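Local atomic coordinates of DUF2179 domain-containing protein (Eubacterium ventriosum, PDB entry 3HLU), a protein that is of unknown function but includes, in this chain, the DUF2179 domain at the C-terminal end of a probable YitT-family membrane protein. Residues A16-I21 against E48-V53; A22-Q27 against R63-E68; A57-V62 against A73-S78. One frame throughout, in Å; residues are numbered along the deposited sequence.

Contact 1 (A16-I21 against E48-V53); sequences AKRKII and EVIMCV
Arg18 and Ile21, on the first turn of helix 18-28, meet Glu48 and Ile50 of strand 48-54, joining a helix to one of the two inner strands of a ferredoxin-like sheet. The strand order 34-40, 48-54, 9-14, 74-77, antiparallel throughout and backed by two helices, supports that assignment and suits a GlnB-like relative.

The polar half is a salt bridge, Arg18 NH2 to Glu48 OE1 at 2.8 Å. The side chains meet at about a right angle, and their guanidinium and carboxylate planes differ by 32°, so the two groups are tilted rather than coplanar. Arg18 gets there by a bent route: its CG lies between the backbone N and the carbonyl carbon (chi1 86°), and the chain turns again at chi2 and chi3. One face of the guanidinium lies against Glu48, whose CB is 3.4 Å from Arg18 CZ. Arg18 NE is hydrogen-bonded to the carbonyl of Ser15, which probably helps fix the plane. A leucine here would probably leave the Glu48 carboxylate without this charge partner and the Ser15 carbonyl without its donor.

The apolar half centres on Ile50, whose CD1 reaches the root of the same arginine, 3.9 Å from Arg18 CB. Ile50 also touches Ala22 one turn further along the helix and Met35 on strand 34-40, so it fills the layer between helix and sheet. Ile21 joins from its shorter branch, CG2, which lies 4.0 Å from Ile50 CD1.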
loop_
_atom_site.group_PDB
_atom_site.type_symbol
_atom_site.label_atom_id
_atom_site.label_comp_id
_atom_site.label_asym_id
_atom_site.label_seq_id
_atom_site.Cartn_x
_atom_site.Cartn_y
_atom_site.Cartn_z
ATOM N N ALA A 16 -10.923 1.200 2.976
ATOM C CA ALA A 16 -11.724 2.209 3.642
ATOM C C ALA A 16 -12.309 1.664 4.944
ATOM O O ALA A 16 -12.397 2.391 5.947
ATOM C CB ALA A 16 -12.834 2.691 2.722
ATOM N N LYS A 17 -12.699 0.386 4.925
ATOM C CA LYS A 17 -13.321 -0.273 6.074
ATOM C C LYS A 17 -12.273 -0.923 7.004
ATOM O O LYS A 17 -12.543 -1.907 7.683
ATOM C CB LYS A 17 -14.320 -1.325 5.582
ATOM C CG LYS A 17 -15.453 -0.812 4.665
ATOM C CD LYS A 17 -16.680 -0.272 5.442
ATOM C CE LYS A 17 -16.638 1.273 5.616
ATOM N NZ LYS A 17 -17.397 1.786 6.826
ATOM N N ARG A 18 -11.076 -0.357 7.054
ATOM C CA ARG A 18 -9.969 -1.014 7.736
ATOM C C ARG A 18 -10.180 -1.258 9.239
ATOM O O ARG A 18 -9.749 -2.290 9.746
ATOM C CB ARG A 18 -8.651 -0.277 7.487
ATOM C CG ARG A 18 -8.397 0.854 8.460
ATOM C CD ARG A 18 -9.221 2.082 8.119
ATOM N NE ARG A 18 -8.571 2.858 7.056
ATOM C CZ ARG A 18 -7.958 4.030 7.235
ATOM N NH1 ARG A 18 -7.402 4.649 6.193
ATOM N NH2 ARG A 18 -7.917 4.590 8.451
ATOM N N LYS A 19 -10.821 -0.333 9.954
ATOM C CA LYS A 19 -11.057 -0.547 11.383
ATOM C C LYS A 19 -11.865 -1.827 11.651
ATOM O O LYS A 19 -11.525 -2.639 12.504
ATOM C CB LYS A 19 -11.749 0.652 12.034
ATOM C CG LYS A 19 -12.115 0.350 13.487
ATOM C CD LYS A 19 -12.954 1.423 14.192
ATOM C CE LYS A 19 -13.201 1.001 15.650
ATOM N NZ LYS A 19 -13.718 2.109 16.514
ATOM N N ILE A 20 -12.943 -2.003 10.909
ATOM C CA ILE A 20 -13.693 -3.257 10.938
ATOM C C ILE A 20 -12.832 -4.484 10.596
ATOM O O ILE A 20 -12.866 -5.496 11.293
ATOM C CB ILE A 20 -14.877 -3.186 9.966
ATOM C CG1 ILE A 20 -15.793 -2.020 10.355
ATOM C CG2 ILE A 20 -15.632 -4.483 9.962
ATOM C CD1 ILE A 20 -16.884 -1.741 9.340
ATOM N N ILE A 21 -12.063 -4.394 9.514
ATOM C CA ILE A 21 -11.187 -5.494 9.128
ATOM C C ILE A 21 -10.165 -5.826 10.200
ATOM O O ILE A 21 -9.930 -6.989 10.502
ATOM C CB ILE A 21 -10.420 -5.194 7.835
ATOM C CG1 ILE A 21 -11.384 -5.126 6.657
ATOM C CG2 ILE A 21 -9.361 -6.268 7.596
ATOM C CD1 ILE A 21 -10.716 -4.780 5.349
ATOM N N GLU A 48 -4.696 5.567 6.637
ATOM C CA GLU A 48 -4.119 4.561 7.510
ATOM C C GLU A 48 -4.104 3.228 6.814
ATOM O O GLU A 48 -5.044 2.849 6.119
ATOM C CB GLU A 48 -4.981 4.374 8.742
ATOM C CG GLU A 48 -4.910 5.415 9.818
ATOM C CD GLU A 48 -5.615 4.905 11.068
ATOM O OE1 GLU A 48 -6.686 4.235 10.919
ATOM O OE2 GLU A 48 -5.079 5.150 12.181
ATOM N N VAL A 49 -3.050 2.483 7.073
ATOM C CA VAL A 49 -2.866 1.197 6.462
ATOM C C VAL A 49 -2.735 0.162 7.579
ATOM O O VAL A 49 -2.186 0.466 8.626
ATOM C CB VAL A 49 -1.614 1.266 5.555
ATOM C CG1 VAL A 49 -0.902 -0.071 5.446
ATOM C CG2 VAL A 49 -1.990 1.830 4.198
ATOM N N ILE A 50 -3.277 -1.039 7.378
ATOM C CA ILE A 50 -3.039 -2.140 8.311
ATOM C C ILE A 50 -1.766 -2.893 7.935
ATOM O O ILE A 50 -1.642 -3.410 6.830
ATOM C CB ILE A 50 -4.205 -3.166 8.350
ATOM C CG1 ILE A 50 -5.530 -2.502 8.679
ATOM C CG2 ILE A 50 -3.926 -4.262 9.355
ATOM C CD1 ILE A 50 -6.692 -3.434 8.510
HETATM N N MSE A 51 -0.823 -2.953 8.871
HETATM C CA MSE A 51 0.373 -3.764 8.710
HETATM C C MSE A 51 0.301 -5.052 9.535
HETATM O O MSE A 51 -0.101 -5.048 10.692
HETATM C CB MSE A 51 1.602 -2.962 9.093
HETATM C CG MSE A 51 2.846 -3.799 9.252
HETATM SE SE MSE A 51 4.345 -2.583 9.479
HETATM C CE MSE A 51 3.350 -0.954 9.966
ATOM N N CYS A 52 0.696 -6.160 8.934
ATOM C CA CYS A 52 0.611 -7.420 9.617
ATOM C C CYS A 52 1.619 -8.392 9.027
ATOM O O CYS A 52 1.661 -8.596 7.819
ATOM C CB CYS A 52 -0.806 -7.969 9.507
ATOM S SG CYS A 52 -1.089 -9.502 10.428
ATOM N N VAL A 53 2.448 -8.973 9.887
ATOM C CA VAL A 53 3.346 -10.039 9.469
ATOM C C VAL A 53 2.631 -11.357 9.673
ATOM O O VAL A 53 1.943 -11.548 10.674
ATOM C CB VAL A 53 4.645 -10.035 10.271
ATOM C CG1 VAL A 53 5.358 -8.697 10.118
ATOM C CG2 VAL A 53 4.353 -10.316 11.742
#

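Contact 2 (A22-Q27 against R63-E68); sequences ADRMLQ and RNLLKE
Arg24 reaches over Leu65 because its CG is anti to the carbonyl carbon (chi1 -65°) and its chain, extended at chi2, bends at chi3 and so brings the guanidinium across toward the other helix. Leu65 answers with CG anti to its own backbone N (chi1 158°), which points both methyls at helix 18-28.

The two methyls have separate tasks. CD1 sits over the centre of one guanidinium face, with Leu65 CD1 to Arg24 CZ at 3.6 Å, and it also meets the arginine nearer its root, at Arg24 CB. CD2 packs 3.5 Å from Met25 CG, where the leucine and the selenomethionine cross at about a right angle. A flat cationic group thus lies on an apolar methyl while the charge is met elsewhere, at its edge.

That edge faces Glu68, with the carboxyl carbon CD close to the guanidinium plane. Arg24 NH2 gives Glu68 OE2 a weak hydrogen bond of 3.3 Å, part of a salt bridge; the N-H...O angle of 159° is fairly straight, so length is what weakens it. The carboxylate stands almost perpendicular to the guanidinium, which rules out a side-by-side, two-bond pairing. Glu28, one turn on from Arg24, offers NH2 a second carboxylate, so the charge is probably shared between both acids.

Inward from the salt bridge, Met25 runs on to Cys52 and Met54 of strand 48-54, while Leu66 turns to Met75 of strand 74-77, seating the two helices side by side on one face of the sheet.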
loop_
_atom_site.group_PDB
_atom_site.type_symbol
_atom_site.label_atom_id
_atom_site.label_comp_id
_atom_site.label_asym_id
_atom_site.label_seq_id
_atom_site.Cartn_x
_atom_site.Cartn_y
_atom_site.Cartn_z
ATOM N N ALA A 22 -9.541 -4.790 10.753
ATOM C CA ALA A 22 -8.531 -4.962 11.782
ATOM C C ALA A 22 -9.109 -5.648 13.003
ATOM O O ALA A 22 -8.457 -6.504 13.583
ATOM C CB ALA A 22 -7.924 -3.638 12.161
ATOM N N ASP A 23 -10.332 -5.291 13.390
ATOM C CA ASP A 23 -10.941 -5.892 14.573
ATOM C C ASP A 23 -11.231 -7.373 14.361
ATOM O O ASP A 23 -10.906 -8.196 15.212
ATOM C CB ASP A 23 -12.209 -5.140 15.016
ATOM C CG ASP A 23 -11.899 -3.779 15.679
ATOM O OD1 ASP A 23 -10.712 -3.507 16.018
ATOM O OD2 ASP A 23 -12.854 -2.973 15.849
ATOM N N ARG A 24 -11.826 -7.709 13.223
ATOM C CA ARG A 24 -12.140 -9.099 12.919
ATOM C C ARG A 24 -10.887 -9.946 12.735
ATOM O O ARG A 24 -10.911 -11.156 12.945
ATOM C CB ARG A 24 -13.026 -9.201 11.678
ATOM C CG ARG A 24 -14.402 -8.597 11.856
ATOM C CD ARG A 24 -15.326 -8.952 10.694
ATOM N NE ARG A 24 -15.459 -10.397 10.503
ATOM C CZ ARG A 24 -16.130 -10.963 9.499
ATOM N NH1 ARG A 24 -16.736 -10.208 8.589
ATOM N NH2 ARG A 24 -16.195 -12.285 9.396
HETATM N N MSE A 25 -9.791 -9.314 12.334
HETATM C CA MSE A 25 -8.532 -10.029 12.174
HETATM C C MSE A 25 -8.029 -10.474 13.534
HETATM O O MSE A 25 -7.498 -11.581 13.691
HETATM C CB MSE A 25 -7.488 -9.142 11.502
HETATM C CG MSE A 25 -7.561 -9.130 9.987
HETATM SE SE MSE A 25 -6.248 -7.926 9.203
HETATM C CE MSE A 25 -4.723 -9.125 9.085
ATOM N N LEU A 26 -8.211 -9.584 14.511
ATOM C CA LEU A 26 -7.823 -9.814 15.896
ATOM C C LEU A 26 -8.748 -10.781 16.621
ATOM O O LEU A 26 -8.299 -11.589 17.424
ATOM C CB LEU A 26 -7.822 -8.501 16.677
ATOM C CG LEU A 26 -7.885 -8.751 18.191
ATOM C CD1 LEU A 26 -6.582 -9.388 18.691
ATOM C CD2 LEU A 26 -8.195 -7.479 18.977
ATOM N N GLN A 27 -10.044 -10.672 16.368
ATOM C CA GLN A 27 -11.001 -11.466 17.110
ATOM C C GLN A 27 -11.005 -12.886 16.608
ATOM O O GLN A 27 -10.910 -13.824 17.396
ATOM C CB GLN A 27 -12.396 -10.859 17.025
ATOM C CG GLN A 27 -12.628 -9.744 18.048
ATOM C CD GLN A 27 -13.594 -8.672 17.542
ATOM O OE1 GLN A 27 -14.286 -8.857 16.516
ATOM N NE2 GLN A 27 -13.639 -7.541 18.253
ATOM N N ARG A 63 -7.697 -12.815 3.162
ATOM C CA ARG A 63 -8.316 -12.519 1.888
ATOM C C ARG A 63 -9.820 -12.806 1.881
ATOM O O ARG A 63 -10.610 -12.037 1.345
ATOM C CB ARG A 63 -7.638 -13.320 0.793
ATOM C CG ARG A 63 -7.851 -12.700 -0.538
ATOM C CD ARG A 63 -7.559 -13.657 -1.640
ATOM N NE ARG A 63 -7.316 -12.918 -2.865
ATOM C CZ ARG A 63 -6.501 -13.337 -3.823
ATOM N NH1 ARG A 63 -5.863 -14.498 -3.673
ATOM N NH2 ARG A 63 -6.315 -12.593 -4.916
ATOM N N ASN A 64 -10.211 -13.918 2.485
ATOM C CA ASN A 64 -11.616 -14.294 2.539
ATOM C C ASN A 64 -12.402 -13.398 3.457
ATOM O O ASN A 64 -13.607 -13.205 3.306
ATOM C CB ASN A 64 -11.760 -15.754 2.945
ATOM C CG ASN A 64 -11.372 -16.696 1.810
ATOM O OD1 ASN A 64 -11.118 -16.250 0.682
ATOM N ND2 ASN A 64 -11.313 -17.995 2.097
ATOM N N LEU A 65 -11.699 -12.823 4.408
ATOM C CA LEU A 65 -12.314 -11.899 5.316
ATOM C C LEU A 65 -12.553 -10.583 4.592
ATOM O O LEU A 65 -13.506 -9.868 4.881
ATOM C CB LEU A 65 -11.389 -11.726 6.507
ATOM C CG LEU A 65 -11.498 -10.475 7.360
ATOM C CD1 LEU A 65 -12.841 -10.439 8.055
ATOM C CD2 LEU A 65 -10.359 -10.480 8.364
ATOM N N LEU A 66 -11.691 -10.273 3.633
ATOM C CA LEU A 66 -11.834 -9.046 2.864
ATOM C C LEU A 66 -13.096 -9.100 2.030
ATOM O O LEU A 66 -13.893 -8.156 2.012
ATOM C CB LEU A 66 -10.644 -8.864 1.939
ATOM C CG LEU A 66 -9.307 -8.620 2.614
ATOM C CD1 LEU A 66 -8.227 -8.240 1.592
ATOM C CD2 LEU A 66 -9.509 -7.545 3.671
ATOM N N LYS A 67 -13.258 -10.215 1.325
ATOM C CA LYS A 67 -14.449 -10.451 0.526
ATOM C C LYS A 67 -15.679 -10.147 1.364
ATOM O O LYS A 67 -16.671 -9.600 0.888
ATOM C CB LYS A 67 -14.473 -11.898 0.043
ATOM C CG LYS A 67 -13.365 -12.206 -0.970
ATOM C CD LYS A 67 -13.230 -13.694 -1.286
ATOM C CE LYS A 67 -11.900 -13.966 -1.968
ATOM N NZ LYS A 67 -11.565 -15.413 -2.112
ATOM N N GLU A 68 -15.584 -10.472 2.640
ATOM C CA GLU A 68 -16.721 -10.393 3.527
ATOM C C GLU A 68 -16.997 -8.973 4.025
ATOM O O GLU A 68 -18.048 -8.711 4.594
ATOM C CB GLU A 68 -16.471 -11.338 4.702
ATOM C CG GLU A 68 -17.622 -11.510 5.674
ATOM C CD GLU A 68 -17.626 -12.904 6.323
ATOM O OE1 GLU A 68 -16.747 -13.744 5.977
ATOM O OE2 GLU A 68 -18.522 -13.157 7.167
#

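Contact 3 (A57-V62 against A73-S78); sequences ATLVKV and AFMIVS
Met75, built as selenomethionine, points its selenium at helix 56-67, where it meets two residues. Leu59 CD1 is 3.3 Å from Met75 SE, and the two side chains slide past each other in opposite directions, so the leucine methyl also runs alongside the terminal carbon, with Leu59 CD1 to Met75 CE at 3.9 Å. Val62, nearly a turn further on, crosses obliquely and offers CG1 at 3.8 Å from Met75 SE. The other methyl of Leu59, CD2, reaches Val77 CG2 at a looser 4.3 Å.

Torsions set this up: Met75 CG is anti to the carbonyl carbon and the chain is straight at chi2, which projects SE off the strand, while the bend at chi3 (-79°) turns CE aside toward Arg63 and Leu66.

Helix 57-62 and strand 74-77 run 11.1 Å apart at closest approach and at 164°, nearly antiparallel. They are the last two elements of a beta-alpha-beta crossover, in which strand 9-14 lies between strands 48-54 and 74-77, as in ferredoxin-like folds.

Further out, Ile13 on the neighbouring strand 9-14 packs beside Met75, and Leu31 packs against Val62. The strand is the sheet's outermost in this chain, yet Phe74 and Met75 pair antiparallel with a strand of the second subunit, where Val39 of that subunit packs on Met75.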
loop_
_atom_site.group_PDB
_atom_site.type_symbol
_atom_site.label_atom_id
_atom_site.label_comp_id
_atom_site.label_asym_id
_atom_site.label_seq_id
_atom_site.Cartn_x
_atom_site.Cartn_y
_atom_site.Cartn_z
ATOM N N ALA A 57 -0.540 -19.104 4.562
ATOM C CA ALA A 57 -1.807 -19.753 4.879
ATOM C C ALA A 57 -2.767 -18.759 5.504
ATOM O O ALA A 57 -3.950 -18.716 5.163
ATOM C CB ALA A 57 -1.578 -20.904 5.823
ATOM N N THR A 58 -2.248 -17.969 6.434
ATOM C CA THR A 58 -3.030 -16.921 7.064
ATOM C C THR A 58 -3.547 -15.931 6.004
ATOM O O THR A 58 -4.668 -15.425 6.102
ATOM C CB THR A 58 -2.197 -16.151 8.121
ATOM O OG1 THR A 58 -1.382 -17.060 8.875
ATOM C CG2 THR A 58 -3.104 -15.391 9.050
ATOM N N LEU A 59 -2.731 -15.660 4.991
ATOM C CA LEU A 59 -3.087 -14.684 3.961
ATOM C C LEU A 59 -4.375 -15.058 3.241
ATOM O O LEU A 59 -5.151 -14.192 2.829
ATOM C CB LEU A 59 -1.952 -14.544 2.950
ATOM C CG LEU A 59 -2.108 -13.518 1.823
ATOM C CD1 LEU A 59 -2.061 -12.090 2.359
ATOM C CD2 LEU A 59 -1.018 -13.721 0.772
ATOM N N VAL A 60 -4.595 -16.356 3.099
ATOM C CA VAL A 60 -5.802 -16.842 2.468
ATOM C C VAL A 60 -7.022 -16.606 3.355
ATOM O O VAL A 60 -8.087 -16.213 2.874
ATOM C CB VAL A 60 -5.669 -18.319 2.122
ATOM C CG1 VAL A 60 -6.984 -18.858 1.593
ATOM C CG2 VAL A 60 -4.543 -18.507 1.107
ATOM N N LYS A 61 -6.875 -16.832 4.652
ATOM C CA LYS A 61 -7.985 -16.564 5.551
ATOM C C LYS A 61 -8.335 -15.082 5.532
ATOM O O LYS A 61 -9.501 -14.708 5.514
ATOM C CB LYS A 61 -7.670 -17.024 6.978
ATOM C CG LYS A 61 -7.348 -18.519 7.113
ATOM C CD LYS A 61 -7.538 -19.000 8.562
ATOM C CE LYS A 61 -6.841 -20.343 8.837
ATOM N NZ LYS A 61 -5.338 -20.253 8.866
ATOM N N VAL A 62 -7.309 -14.242 5.525
ATOM C CA VAL A 62 -7.497 -12.795 5.554
ATOM C C VAL A 62 -8.182 -12.325 4.289
ATOM O O VAL A 62 -9.125 -11.550 4.327
ATOM C CB VAL A 62 -6.142 -12.064 5.696
ATOM C CG1 VAL A 62 -6.266 -10.606 5.291
ATOM C CG2 VAL A 62 -5.630 -12.180 7.111
ATOM N N ALA A 73 -11.030 -3.575 -1.017
ATOM C CA ALA A 73 -9.781 -3.700 -0.284
ATOM C C ALA A 73 -8.752 -4.498 -1.075
ATOM O O ALA A 73 -9.088 -5.315 -1.934
ATOM C CB ALA A 73 -10.019 -4.342 1.066
ATOM N N PHE A 74 -7.488 -4.239 -0.783
ATOM C CA PHE A 74 -6.419 -5.039 -1.351
ATOM C C PHE A 74 -5.201 -5.049 -0.428
ATOM O O PHE A 74 -5.131 -4.307 0.554
ATOM C CB PHE A 74 -6.042 -4.549 -2.745
ATOM C CG PHE A 74 -5.558 -3.142 -2.770
ATOM C CD1 PHE A 74 -6.457 -2.089 -2.748
ATOM C CD2 PHE A 74 -4.208 -2.862 -2.789
ATOM C CE1 PHE A 74 -6.013 -0.782 -2.756
ATOM C CE2 PHE A 74 -3.760 -1.555 -2.804
ATOM C CZ PHE A 74 -4.664 -0.512 -2.792
HETATM N N MSE A 75 -4.244 -5.900 -0.773
HETATM C CA MSE A 75 -3.090 -6.158 0.060
HETATM C C MSE A 75 -1.826 -5.978 -0.733
HETATM O O MSE A 75 -1.746 -6.372 -1.884
HETATM C CB MSE A 75 -3.134 -7.594 0.578
HETATM C CG MSE A 75 -4.279 -7.860 1.520
HETATM SE SE MSE A 75 -4.342 -9.712 2.111
HETATM C CE MSE A 75 -5.154 -10.509 0.534
ATOM N N ILE A 76 -0.826 -5.392 -0.103
ATOM C CA ILE A 76 0.502 -5.388 -0.669
ATOM C C ILE A 76 1.388 -6.332 0.112
ATOM O O ILE A 76 1.598 -6.158 1.311
ATOM C CB ILE A 76 1.104 -3.981 -0.688
ATOM C CG1 ILE A 76 0.213 -3.063 -1.526
ATOM C CG2 ILE A 76 2.507 -4.023 -1.239
ATOM C CD1 ILE A 76 0.418 -1.598 -1.249
ATOM N N VAL A 77 1.890 -7.342 -0.582
ATOM C CA VAL A 77 2.744 -8.356 0.016
ATOM C C VAL A 77 4.220 -8.088 -0.270
ATOM O O VAL A 77 4.717 -8.385 -1.365
ATOM C CB VAL A 77 2.403 -9.743 -0.530
ATOM C CG1 VAL A 77 3.354 -10.773 0.048
ATOM C CG2 VAL A 77 0.941 -10.083 -0.241
ATOM N N SER A 78 4.911 -7.558 0.741
ATOM C CA SER A 78 6.301 -7.083 0.640
ATOM C C SER A 78 7.285 -8.062 -0.010
ATOM O O SER A 78 7.256 -9.266 0.265
ATOM C CB SER A 78 6.798 -6.686 2.034
ATOM O OG SER A 78 7.263 -5.336 2.061
#

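Along the chain, contacts 1 and 2 interleave, as do contacts 2 and 3, whereas contact 1 closes before contact 3 opens. Their centres lie 9 to 11 Å apart on one face of the four-stranded sheet. Contact 2 is the bridge: it shares helix 18-28 with contact 1 and helix 56-67 with contact 3, and touches both, through Ile21 CD1 to Leu66 CD2 at 3.5 Å and Met25 CE to Val62 CG2 at 3.7 Å. Contacts 1 and 3 meet only through sequence and the common sheet. The result is one continuous core, whose strand 74-77 extends the sheet into the second subunit.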